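Virulence factor (Pectobacterium carotovorum, PDB 2W3Y) is a virulence factor of a Drosophila pathogen, an S-palmitoylated protein with a fold of its own that binds to lipid vesicles. Local coordinates at residues Q200-I205 and L217-D222; A41-T46 and Y166-A171; P34-D39 and N153-E158; Y172-L177 and R190-G195. All coordinates share one frame; numbering follows the deposited sequence.

Interactions 2 and 4 are buried strand pairings that share strand 166-179: in interaction 2 it runs parallel to strand 40-49, in interaction 4 antiparallel to strand 185-198, so the three strands lie side by side. Both rest on regular backbone bonds, but interaction 2 adds a tyrosine-glutamine cluster beside the palmitate, and interaction 4 a salt bridge between Asp176 and Arg190. Interaction 1, buried although about 18 Å from the chain centre, lays the loop after strand 185-198 against strand 214-228 and also touches palmitate, through the Phe219 ring and Ile205. Interaction 3, at the surface, joins strand 36-37 and the turn after it to helix 142-159, mostly through aliphatic carbons, with one bridging water.

Interaction 1 (Q200-I205 and L217-D222); sequences QEQKKI and LEFGVD. With PLM (palmitic acid), chain C.
Gln202 and Phe219 reach toward each other tip to tip, the amide lying nearly parallel to the ring with 20° between their planes. NE2 of Gln202 sits above the ring, offset toward its rim, and comes within 3.5 Å of Phe219 CE1. Over the opposite face, near the ring centre, passes the palmitate chain, with its C9 at 3.7 Å from Phe219 CE2. Ile205 fills the edge: its CD1, at the end of a side chain whose CG1 is anti to the carbonyl carbon (chi1 -66°), lies 3.8 Å from Phe219 CZ and 4.1 Å from Leu217 CD2. The ring is thus held between amide and lipid and bounded by a methyl group. The packing round the ring is the tight part of the contact. Toward Glu218, which is exposed, the contact is looser and wetter. Gln202 NE2 makes a short but bent, weak hydrogen bond to Glu218 O (2.7 Å, 116° at the hydrogen), and one water accepts from both Gln202 NE2 and Glu218 N. The other end of the amide is fixed within its own loop, where Gln202 OE1 accepts from Lys199 N. Phe198 meets the Phe219 ring edge-to-face. With Ile205 O near C2 of the lipid as well, the arrangement forms one wall of a hydrophobic acyl-chain pocket, consistent with the S-palmitoylation of this protein.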
# COMPACT_ATOMS: atom_id res chain seq x y z
N GLN A 200 -10.11 -18.81 9.85
CA GLN A 200 -10.07 -20.15 9.23
C GLN A 200 -11.08 -20.33 8.08
O GLN A 200 -10.72 -20.79 7.01
CB GLN A 200 -10.26 -21.27 10.28
CG GLN A 200 -10.09 -22.68 9.68
CD GLN A 200 -8.73 -22.87 9.03
OE1 GLN A 200 -7.71 -22.50 9.60
NE2 GLN A 200 -8.72 -23.44 7.83
N GLU A 201 -12.33 -19.92 8.32
CA GLU A 201 -13.43 -20.12 7.36
C GLU A 201 -13.30 -19.23 6.10
O GLU A 201 -13.97 -19.46 5.10
CB GLU A 201 -14.78 -19.94 8.05
CG GLU A 201 -15.05 -18.51 8.57
CD GLU A 201 -16.47 -18.31 9.09
OE1 GLU A 201 -16.81 -18.86 10.17
OE2 GLU A 201 -17.25 -17.57 8.43
N GLN A 202 -12.43 -18.23 6.18
CA GLN A 202 -12.16 -17.34 5.05
C GLN A 202 -10.98 -17.77 4.17
O GLN A 202 -10.78 -17.20 3.10
CB GLN A 202 -11.89 -15.93 5.58
CG GLN A 202 -13.09 -15.25 6.18
CD GLN A 202 -12.72 -13.94 6.79
OE1 GLN A 202 -11.93 -13.88 7.73
NE2 GLN A 202 -13.31 -12.86 6.28
N LYS A 203 -10.20 -18.76 4.62
CA LYS A 203 -8.95 -19.09 3.92
C LYS A 203 -9.13 -19.56 2.48
O LYS A 203 -8.29 -19.27 1.63
CB LYS A 203 -8.07 -20.05 4.74
CG LYS A 203 -7.53 -19.38 5.99
CD LYS A 203 -6.80 -20.32 6.91
CE LYS A 203 -6.43 -19.62 8.21
NZ LYS A 203 -5.60 -20.52 9.08
N LYS A 204 -10.25 -20.25 2.24
CA LYS A 204 -10.72 -20.65 0.90
C LYS A 204 -10.68 -19.56 -0.18
O LYS A 204 -10.51 -19.87 -1.36
CB LYS A 204 -12.16 -21.17 1.00
CG LYS A 204 -12.37 -22.67 0.75
CD LYS A 204 -11.70 -23.56 1.82
CE LYS A 204 -12.68 -24.56 2.45
NZ LYS A 204 -13.55 -23.92 3.50
N ILE A 205 -10.86 -18.30 0.23
CA ILE A 205 -10.90 -17.16 -0.71
C ILE A 205 -9.63 -17.04 -1.57
O ILE A 205 -9.71 -16.67 -2.75
CB ILE A 205 -11.19 -15.83 0.04
CG1 ILE A 205 -12.61 -15.86 0.62
CG2 ILE A 205 -11.01 -14.60 -0.89
CD1 ILE A 205 -12.87 -14.78 1.67
N LEU A 217 -17.19 -11.81 0.93
CA LEU A 217 -16.07 -11.03 1.46
C LEU A 217 -16.58 -10.22 2.64
O LEU A 217 -17.36 -9.28 2.47
CB LEU A 217 -15.52 -10.09 0.38
CG LEU A 217 -15.09 -10.66 -0.97
CD1 LEU A 217 -14.57 -9.52 -1.86
CD2 LEU A 217 -14.03 -11.76 -0.81
N GLU A 218 -16.15 -10.61 3.83
CA GLU A 218 -16.47 -9.88 5.06
C GLU A 218 -15.19 -9.64 5.86
O GLU A 218 -14.73 -10.53 6.58
CB GLU A 218 -17.54 -10.62 5.91
CG GLU A 218 -18.05 -9.76 7.10
CD GLU A 218 -18.93 -10.52 8.09
OE1 GLU A 218 -18.52 -11.59 8.61
OE2 GLU A 218 -20.04 -10.03 8.38
N PHE A 219 -14.60 -8.46 5.68
CA PHE A 219 -13.32 -8.14 6.32
C PHE A 219 -13.39 -6.80 7.00
O PHE A 219 -13.85 -5.81 6.42
CB PHE A 219 -12.16 -8.12 5.31
CG PHE A 219 -11.84 -9.46 4.71
CD1 PHE A 219 -10.86 -10.27 5.27
CD2 PHE A 219 -12.52 -9.90 3.57
CE1 PHE A 219 -10.55 -11.51 4.71
CE2 PHE A 219 -12.23 -11.13 2.99
CZ PHE A 219 -11.23 -11.94 3.56
N GLY A 220 -12.94 -6.76 8.25
CA GLY A 220 -12.76 -5.51 8.96
C GLY A 220 -11.34 -5.06 8.69
O GLY A 220 -10.39 -5.77 8.99
N VAL A 221 -11.21 -3.87 8.10
CA VAL A 221 -9.91 -3.36 7.65
C VAL A 221 -9.56 -2.09 8.42
O VAL A 221 -10.29 -1.09 8.34
CB VAL A 221 -9.92 -3.08 6.12
CG1 VAL A 221 -8.53 -2.72 5.63
CG2 VAL A 221 -10.52 -4.32 5.33
N ASP A 222 -8.45 -2.12 9.16
CA ASP A 222 -7.91 -0.94 9.84
C ASP A 222 -7.10 -0.11 8.85
O ASP A 222 -6.33 -0.68 8.07
CB ASP A 222 -6.98 -1.37 10.97
CG ASP A 222 -7.69 -2.13 12.06
OD1 ASP A 222 -8.74 -1.66 12.54
OD2 ASP A 222 -7.18 -3.21 12.43
C1 PLM C . -7.31 -15.02 -5.79
O2 PLM C . -7.34 -16.26 -6.00
C2 PLM C . -7.56 -14.47 -4.39
C3 PLM C . -6.32 -13.89 -3.73
C4 PLM C . -6.57 -13.37 -2.32
C5 PLM C . -7.28 -12.01 -2.29
C6 PLM C . -8.06 -11.78 -1.00
C7 PLM C . -8.39 -10.30 -0.82
C8 PLM C . -9.65 -10.05 0.01
C9 PLM C . -9.27 -9.50 1.38
CA PLM C . -9.69 -8.06 1.61
CB PLM C . -8.47 -7.14 1.73
CC PLM C . -8.85 -5.71 1.35
CD PLM C . -7.78 -5.04 0.51
CE PLM C . -7.28 -3.79 1.22
CF PLM C . -6.56 -2.85 0.26
O HOH W 1 -15.44 -13.46 4.17

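Interaction 2 (A41-T46 and Y166-A171). With PLM (palmitic acid), chain C.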
# COMPACT_ATOMS: atom_id res chain seq x y z
N ALA A 41 1.42 -11.93 5.71
CA ALA A 41 1.87 -11.43 4.42
C ALA A 41 1.69 -9.91 4.38
O ALA A 41 0.76 -9.38 4.98
CB ALA A 41 1.06 -12.09 3.30
N VAL A 42 2.58 -9.22 3.67
CA VAL A 42 2.41 -7.80 3.35
C VAL A 42 2.42 -7.71 1.83
O VAL A 42 3.41 -8.10 1.21
CB VAL A 42 3.60 -6.92 3.87
CG1 VAL A 42 3.32 -5.45 3.59
CG2 VAL A 42 3.87 -7.18 5.34
N GLN A 43 1.34 -7.19 1.26
CA GLN A 43 1.20 -7.04 -0.17
C GLN A 43 1.74 -5.65 -0.51
O GLN A 43 1.14 -4.67 -0.16
CB GLN A 43 -0.29 -7.16 -0.51
CG GLN A 43 -0.60 -7.51 -1.92
CD GLN A 43 -0.65 -8.99 -2.11
OE1 GLN A 43 -1.60 -9.67 -1.67
NE2 GLN A 43 0.39 -9.53 -2.76
N TYR A 44 2.90 -5.56 -1.15
CA TYR A 44 3.48 -4.27 -1.53
C TYR A 44 2.97 -3.85 -2.91
O TYR A 44 3.17 -4.58 -3.87
CB TYR A 44 5.00 -4.35 -1.54
CG TYR A 44 5.64 -4.56 -0.19
CD1 TYR A 44 5.71 -3.52 0.75
CD2 TYR A 44 6.21 -5.79 0.15
CE1 TYR A 44 6.32 -3.69 1.98
CE2 TYR A 44 6.82 -5.98 1.41
CZ TYR A 44 6.85 -4.92 2.31
OH TYR A 44 7.46 -5.08 3.52
N GLN A 45 2.30 -2.70 -3.02
CA GLN A 45 1.65 -2.34 -4.29
C GLN A 45 1.79 -0.86 -4.68
O GLN A 45 1.94 0.02 -3.82
CB GLN A 45 0.14 -2.68 -4.24
CG GLN A 45 -0.18 -4.04 -3.66
CD GLN A 45 -0.22 -5.13 -4.71
OE1 GLN A 45 -1.18 -5.21 -5.47
NE2 GLN A 45 0.82 -5.97 -4.76
N THR A 46 1.77 -0.59 -5.99
CA THR A 46 1.73 0.78 -6.52
C THR A 46 0.64 0.86 -7.58
O THR A 46 0.75 0.24 -8.65
CB THR A 46 3.08 1.22 -7.14
OG1 THR A 46 4.13 1.02 -6.19
CG2 THR A 46 3.05 2.71 -7.52
N TYR A 166 -4.67 -15.56 10.01
CA TYR A 166 -3.49 -15.22 9.20
C TYR A 166 -3.51 -13.71 8.87
O TYR A 166 -4.38 -13.21 8.14
CB TYR A 166 -3.46 -16.08 7.92
CG TYR A 166 -2.20 -15.92 7.08
CD1 TYR A 166 -1.05 -16.70 7.35
CD2 TYR A 166 -2.14 -14.98 6.04
CE1 TYR A 166 0.11 -16.54 6.58
CE2 TYR A 166 -1.00 -14.83 5.27
CZ TYR A 166 0.11 -15.60 5.54
OH TYR A 166 1.24 -15.42 4.77
N ASN A 167 -2.56 -12.98 9.46
CA ASN A 167 -2.49 -11.52 9.28
C ASN A 167 -2.11 -11.09 7.86
O ASN A 167 -1.21 -11.68 7.27
CB ASN A 167 -1.52 -10.89 10.29
CG ASN A 167 -2.03 -10.97 11.73
OD1 ASN A 167 -3.20 -10.72 12.00
ND2 ASN A 167 -1.15 -11.33 12.65
N TYR A 168 -2.78 -10.06 7.36
CA TYR A 168 -2.72 -9.68 5.94
C TYR A 168 -2.81 -8.16 5.80
O TYR A 168 -3.85 -7.56 6.13
CB TYR A 168 -3.82 -10.38 5.16
CG TYR A 168 -3.82 -10.20 3.64
CD1 TYR A 168 -2.69 -10.50 2.86
CD2 TYR A 168 -4.98 -9.79 2.98
CE1 TYR A 168 -2.71 -10.35 1.45
CE2 TYR A 168 -5.03 -9.65 1.58
CZ TYR A 168 -3.88 -9.93 0.82
OH TYR A 168 -3.94 -9.80 -0.56
N LEU A 169 -1.72 -7.56 5.31
CA LEU A 169 -1.58 -6.11 5.20
C LEU A 169 -1.32 -5.69 3.74
O LEU A 169 -0.67 -6.41 3.00
CB LEU A 169 -0.43 -5.61 6.11
CG LEU A 169 -0.41 -5.90 7.62
CD1 LEU A 169 0.15 -7.29 7.95
CD2 LEU A 169 0.41 -4.84 8.40
N TYR A 170 -1.89 -4.55 3.35
CA TYR A 170 -1.54 -3.84 2.13
C TYR A 170 -0.72 -2.62 2.52
O TYR A 170 -1.19 -1.78 3.27
CB TYR A 170 -2.79 -3.41 1.34
CG TYR A 170 -3.30 -4.46 0.40
CD1 TYR A 170 -3.68 -5.70 0.89
CD2 TYR A 170 -3.39 -4.24 -0.99
CE1 TYR A 170 -4.14 -6.70 0.06
CE2 TYR A 170 -3.86 -5.25 -1.85
CZ TYR A 170 -4.22 -6.48 -1.30
OH TYR A 170 -4.69 -7.54 -2.05
N ALA A 171 0.52 -2.56 2.02
CA ALA A 171 1.40 -1.41 2.19
C ALA A 171 1.63 -0.85 0.79
O ALA A 171 2.39 -1.42 -0.00
CB ALA A 171 2.70 -1.83 2.83
C1 PLM C . -7.31 -15.02 -5.79
O2 PLM C . -7.34 -16.26 -6.00
C2 PLM C . -7.56 -14.47 -4.39
C3 PLM C . -6.32 -13.89 -3.73
C4 PLM C . -6.57 -13.37 -2.32
C5 PLM C . -7.28 -12.01 -2.29
C6 PLM C . -8.06 -11.78 -1.00
C7 PLM C . -8.39 -10.30 -0.82
C8 PLM C . -9.65 -10.05 0.01
C9 PLM C . -9.27 -9.50 1.38
CA PLM C . -9.69 -8.06 1.61
CB PLM C . -8.47 -7.14 1.73
CC PLM C . -8.85 -5.71 1.35
CD PLM C . -7.78 -5.04 0.51
CE PLM C . -7.28 -3.79 1.22
CF PLM C . -6.56 -2.85 0.26
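Ala41, Gln43 and Gln45 of strand 40-49 bond through their backbones to Asn167, Leu169 and Ala171 of strand 166-179. Ala41 N and O pair with Asn167 O and Leu169 N, Gln43 N and O with Leu169 O and Ala171 N, and Gln45 N continues to Ala171 O. This alternation is that of a regular parallel pair, its strands 18° apart. The straightest bond, Gln43 N to Leu169 O, measures 2.8 Å.

Among side-chain polar contacts, Tyr168 OH donates to Gln43 OE1 at 2.6 Å, in the plane of the amide carbonyl, while amide and ring planes stand 84° apart. Tyr170 OH in turn donates to Tyr168 OH at 2.8 Å, forming a chain of two phenols ending on the amide oxygen. Gln43 NE2 is bound by Ser260 O, which fixes the amide's flip.

The aromatic contact is a CH-pi one: Gln43 CB stands over the centre of the Tyr170 ring, 3.9 Å from its centroid. A bend at chi2 (88°) turns Gln43 CD aside, while CB and CG lie against the ring. Palmitate lies over the other face, its terminal carbon CF 3.6 Å from Tyr170 CG. The ring therefore separates glutamine from lipid.

On the opposite sheet face, with Val42 and Tyr44, the contacts are apolar: Ala171 CB meets Val42 CG1 at 3.8 Å and Tyr44 CD1 at 4.0 Å. Trp94 of helix 91-105 packs on that face, while helix 142-159 covers Ala41 and Gln43 through Leu155 and Phe151. Strand 262-266 pairs with strand 40-49 on its other edge.

Interaction 3 (P34-D39 and N153-E158)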
# COMPACT_ATOMS: atom_id res chain seq x y z
N PRO A 34 9.41 -9.20 5.14
CA PRO A 34 9.21 -10.12 4.01
C PRO A 34 7.75 -10.20 3.57
O PRO A 34 6.84 -10.27 4.42
CB PRO A 34 9.71 -11.47 4.56
CG PRO A 34 10.71 -11.06 5.62
CD PRO A 34 10.06 -9.88 6.28
N GLY A 35 7.53 -10.18 2.26
CA GLY A 35 6.18 -10.08 1.70
C GLY A 35 5.30 -11.28 2.02
O GLY A 35 4.10 -11.13 2.19
N LEU A 36 5.90 -12.47 2.08
CA LEU A 36 5.11 -13.66 2.34
C LEU A 36 5.81 -14.59 3.33
O LEU A 36 6.96 -14.97 3.14
CB LEU A 36 4.78 -14.38 1.03
CG LEU A 36 4.04 -15.72 1.07
CD1 LEU A 36 2.64 -15.54 1.65
CD2 LEU A 36 3.97 -16.34 -0.32
N SER A 37 5.09 -14.97 4.38
CA SER A 37 5.65 -15.69 5.51
C SER A 37 4.61 -16.60 6.13
O SER A 37 3.41 -16.39 5.96
CB SER A 37 6.13 -14.67 6.56
OG SER A 37 6.24 -15.27 7.83
N LYS A 38 5.06 -17.60 6.88
CA LYS A 38 4.10 -18.37 7.65
C LYS A 38 3.38 -17.53 8.74
O LYS A 38 2.27 -17.85 9.15
CB LYS A 38 4.71 -19.68 8.20
CG LYS A 38 5.91 -19.51 9.11
CD LYS A 38 6.45 -20.89 9.53
CE LYS A 38 5.38 -21.73 10.24
NZ LYS A 38 5.94 -23.00 10.76
N ASP A 39 4.02 -16.43 9.16
CA ASP A 39 3.46 -15.52 10.18
C ASP A 39 2.56 -14.40 9.66
O ASP A 39 1.98 -13.65 10.45
CB ASP A 39 4.58 -14.96 11.05
CG ASP A 39 5.25 -16.05 11.90
OD1 ASP A 39 4.55 -17.03 12.26
OD2 ASP A 39 6.45 -15.93 12.20
N ASN A 153 -1.89 -18.58 -4.69
CA ASN A 153 -1.31 -19.92 -4.49
C ASN A 153 -0.34 -19.98 -3.31
O ASN A 153 -0.42 -20.88 -2.45
CB ASN A 153 -0.61 -20.41 -5.75
CG ASN A 153 -1.57 -20.76 -6.87
OD1 ASN A 153 -1.36 -20.37 -8.02
ND2 ASN A 153 -2.61 -21.53 -6.55
N GLY A 154 0.58 -19.01 -3.27
CA GLY A 154 1.56 -18.91 -2.19
C GLY A 154 0.92 -18.53 -0.88
O GLY A 154 1.28 -19.06 0.16
N LEU A 155 -0.02 -17.60 -0.93
CA LEU A 155 -0.72 -17.11 0.24
C LEU A 155 -1.50 -18.24 0.92
O LEU A 155 -1.42 -18.41 2.15
CB LEU A 155 -1.67 -15.99 -0.18
CG LEU A 155 -2.16 -14.91 0.79
CD1 LEU A 155 -1.01 -14.20 1.53
CD2 LEU A 155 -3.00 -13.90 0.01
N SER A 156 -2.22 -19.00 0.10
CA SER A 156 -3.05 -20.13 0.51
C SER A 156 -2.23 -21.20 1.21
O SER A 156 -2.62 -21.70 2.29
CB SER A 156 -3.76 -20.72 -0.71
OG SER A 156 -4.58 -21.83 -0.35
N ALA A 157 -1.10 -21.55 0.60
CA ALA A 157 -0.13 -22.46 1.18
C ALA A 157 0.32 -22.03 2.59
O ALA A 157 0.35 -22.86 3.51
CB ALA A 157 1.08 -22.62 0.26
N GLU A 158 0.65 -20.76 2.77
CA GLU A 158 1.08 -20.28 4.09
C GLU A 158 -0.04 -20.28 5.13
O GLU A 158 0.16 -20.80 6.22
CB GLU A 158 1.74 -18.89 4.04
CG GLU A 158 3.03 -18.81 3.21
CD GLU A 158 4.23 -19.49 3.85
OE1 GLU A 158 4.09 -20.11 4.93
OE2 GLU A 158 5.33 -19.40 3.27
O HOH W 2 1.08 -20.16 8.65
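Leu36 lays its two methyl groups over the helix, reaching three of its residues. CD1 touches Glu158 CG at 3.6 Å and Leu155 CD1 at 3.9 Å, whereas CD2 rests on the backbone of Gly154, 3.8 Å from its carbonyl carbon. Chi1 of 176° sets CG anti to the backbone N, and chi2 of 64° turns the methyls so that CD1 faces Leu155 and Glu158 and CD2 Gly154. The approach over Gly154 is close, a methyl group against bare backbone. Glu158 meets Ser37 and Lys38: its CB lies 3.6 Å from Ser37 O, and the chain, bent at chi2 (-72°), turns its carboxylate back beside Lys38. There OE1 comes to 3.2 Å from Lys38 CA, but the nearby Lys38 N is poorly angled for a hydrogen bond. The ammonium of Lys38 leads away; the salt bridge of Glu158 OE1 is with Lys161 NZ. One water joins the two backbones, donating to Lys38 O at 2.6 Å and to Glu158 O at 2.7 Å. Ser37 O is taken by Tyr166 OH, linking the contact to strand 166-179, and Leu155, also near the palmitate, carries it inward. The arrangement is a helix flank packed against the short strand 36-37, which pairs antiparallel with strand 40-49; the tight connection between them carries an ST turn, Ser37 OG accepting from Asp39 N.

Interaction 4 (Y172-L177 and R190-G195); sequences YSTHDL and RFLIYG
A chi1 of 71° sets CG of Tyr172 between the backbone N and the carbonyl carbon, and its ring lies across Leu192; in Arg190 a bend at chi3 (-83°) turns NE toward Asp176. Leu192 CB stands over the Tyr172 ring face in a CH-pi contact, 3.8 Å from the centroid, and Leu192 CD1 lies 3.4 Å from Tyr172 OH. The edge of Tyr172 points to the face of Tyr194 in a T-shaped pair, planes 80° apart. Tyr172 OH bonds to Ala133 O. The salt bridge is uneven: Arg190 NH2 to Asp176 OD1 is straight at 3.0 Å and lies in the guanidinium plane, while both bonds to OD2 are weak. Thr174 OG1 donates to the same OD1 at 3.2 Å from the opposite face of the carboxylate, and Tyr275 OH bonds to OD2, so the carboxylate is gripped at both oxygens. Tyr172 pairs with Leu192, and Thr174 with Arg190, by two backbone bonds each. The hairpin of strands 166-179 and 185-198 lies between strands 40-49 and 214-228, with helices 57-81 and 91-105 packed on the Ser173 and Phe191 face.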
# COMPACT_ATOMS: atom_id res chain seq x y z
N TYR A 172 0.95 0.24 0.48
CA TYR A 172 0.81 0.67 -0.90
C TYR A 172 0.71 2.17 -1.08
O TYR A 172 0.62 2.93 -0.11
CB TYR A 172 -0.39 -0.05 -1.57
CG TYR A 172 -1.80 0.34 -1.12
CD1 TYR A 172 -2.65 1.08 -1.96
CD2 TYR A 172 -2.31 -0.07 0.13
CE1 TYR A 172 -3.97 1.43 -1.56
CE2 TYR A 172 -3.61 0.27 0.54
CZ TYR A 172 -4.44 1.01 -0.32
OH TYR A 172 -5.72 1.34 0.07
N SER A 173 0.79 2.60 -2.35
CA SER A 173 0.48 3.97 -2.75
C SER A 173 -0.49 3.95 -3.92
O SER A 173 -0.54 2.97 -4.68
CB SER A 173 1.77 4.77 -3.10
OG SER A 173 2.43 4.25 -4.25
N THR A 174 -1.29 5.02 -4.03
CA THR A 174 -2.16 5.26 -5.19
C THR A 174 -1.78 6.60 -5.81
O THR A 174 -1.34 7.54 -5.12
CB THR A 174 -3.69 5.27 -4.87
OG1 THR A 174 -4.05 6.49 -4.23
CG2 THR A 174 -4.10 4.08 -3.99
N HIS A 175 -1.92 6.66 -7.12
CA HIS A 175 -1.52 7.83 -7.89
C HIS A 175 -2.72 8.16 -8.77
O HIS A 175 -2.96 7.52 -9.80
CB HIS A 175 -0.17 7.53 -8.63
CG HIS A 175 0.92 7.18 -7.67
ND1 HIS A 175 1.76 8.12 -7.11
CD2 HIS A 175 1.22 6.01 -7.05
CE1 HIS A 175 2.56 7.54 -6.24
NE2 HIS A 175 2.24 6.26 -6.17
N ASP A 176 -3.53 9.11 -8.27
CA ASP A 176 -4.83 9.44 -8.84
C ASP A 176 -4.71 10.54 -9.88
O ASP A 176 -4.27 11.63 -9.56
CB ASP A 176 -5.83 9.96 -7.79
CG ASP A 176 -5.95 9.06 -6.57
OD1 ASP A 176 -5.60 7.86 -6.64
OD2 ASP A 176 -6.40 9.59 -5.54
N LEU A 177 -5.16 10.24 -11.10
CA LEU A 177 -5.25 11.24 -12.18
C LEU A 177 -6.70 11.33 -12.61
O LEU A 177 -7.13 10.61 -13.49
CB LEU A 177 -4.33 10.86 -13.35
CG LEU A 177 -2.95 11.05 -12.74
CD1 LEU A 177 -2.10 9.78 -12.68
CD2 LEU A 177 -2.24 12.31 -13.25
N ARG A 190 -1.24 9.27 -2.79
CA ARG A 190 -1.58 8.83 -1.40
C ARG A 190 -0.71 7.66 -0.92
O ARG A 190 -0.42 6.73 -1.69
CB ARG A 190 -3.05 8.42 -1.31
CG ARG A 190 -4.07 9.52 -1.53
CD ARG A 190 -5.51 8.94 -1.53
NE ARG A 190 -5.93 8.37 -2.82
CZ ARG A 190 -6.87 7.43 -2.98
NH1 ARG A 190 -7.51 6.94 -1.93
NH2 ARG A 190 -7.17 6.96 -4.20
N PHE A 191 -0.32 7.72 0.37
CA PHE A 191 0.39 6.69 1.10
C PHE A 191 -0.64 6.01 2.04
O PHE A 191 -1.29 6.69 2.84
CB PHE A 191 1.53 7.34 1.91
CG PHE A 191 2.25 6.43 2.88
CD1 PHE A 191 3.37 5.70 2.49
CD2 PHE A 191 1.84 6.35 4.22
CE1 PHE A 191 4.05 4.88 3.42
CE2 PHE A 191 2.51 5.54 5.13
CZ PHE A 191 3.61 4.80 4.74
N LEU A 192 -0.80 4.70 1.89
CA LEU A 192 -1.84 3.93 2.63
C LEU A 192 -1.32 2.62 3.23
O LEU A 192 -0.65 1.86 2.54
CB LEU A 192 -3.03 3.64 1.70
CG LEU A 192 -3.80 4.85 1.15
CD1 LEU A 192 -4.60 4.53 -0.11
CD2 LEU A 192 -4.71 5.48 2.23
N ILE A 193 -1.62 2.37 4.52
CA ILE A 193 -1.36 1.06 5.14
C ILE A 193 -2.68 0.51 5.68
O ILE A 193 -3.31 1.14 6.52
CB ILE A 193 -0.31 1.06 6.29
CG1 ILE A 193 0.91 1.98 6.02
CG2 ILE A 193 0.08 -0.40 6.64
CD1 ILE A 193 1.99 1.40 5.07
N TYR A 194 -3.11 -0.62 5.13
CA TYR A 194 -4.39 -1.25 5.51
C TYR A 194 -4.06 -2.59 6.12
O TYR A 194 -3.09 -3.24 5.70
CB TYR A 194 -5.29 -1.47 4.30
CG TYR A 194 -6.06 -0.25 3.82
CD1 TYR A 194 -5.61 1.05 4.08
CD2 TYR A 194 -7.20 -0.41 3.06
CE1 TYR A 194 -6.32 2.15 3.62
CE2 TYR A 194 -7.91 0.68 2.60
CZ TYR A 194 -7.47 1.95 2.88
OH TYR A 194 -8.22 3.02 2.40
N GLY A 195 -4.85 -3.00 7.12
CA GLY A 195 -4.57 -4.25 7.81
C GLY A 195 -5.83 -5.04 8.11
O GLY A 195 -6.82 -4.49 8.60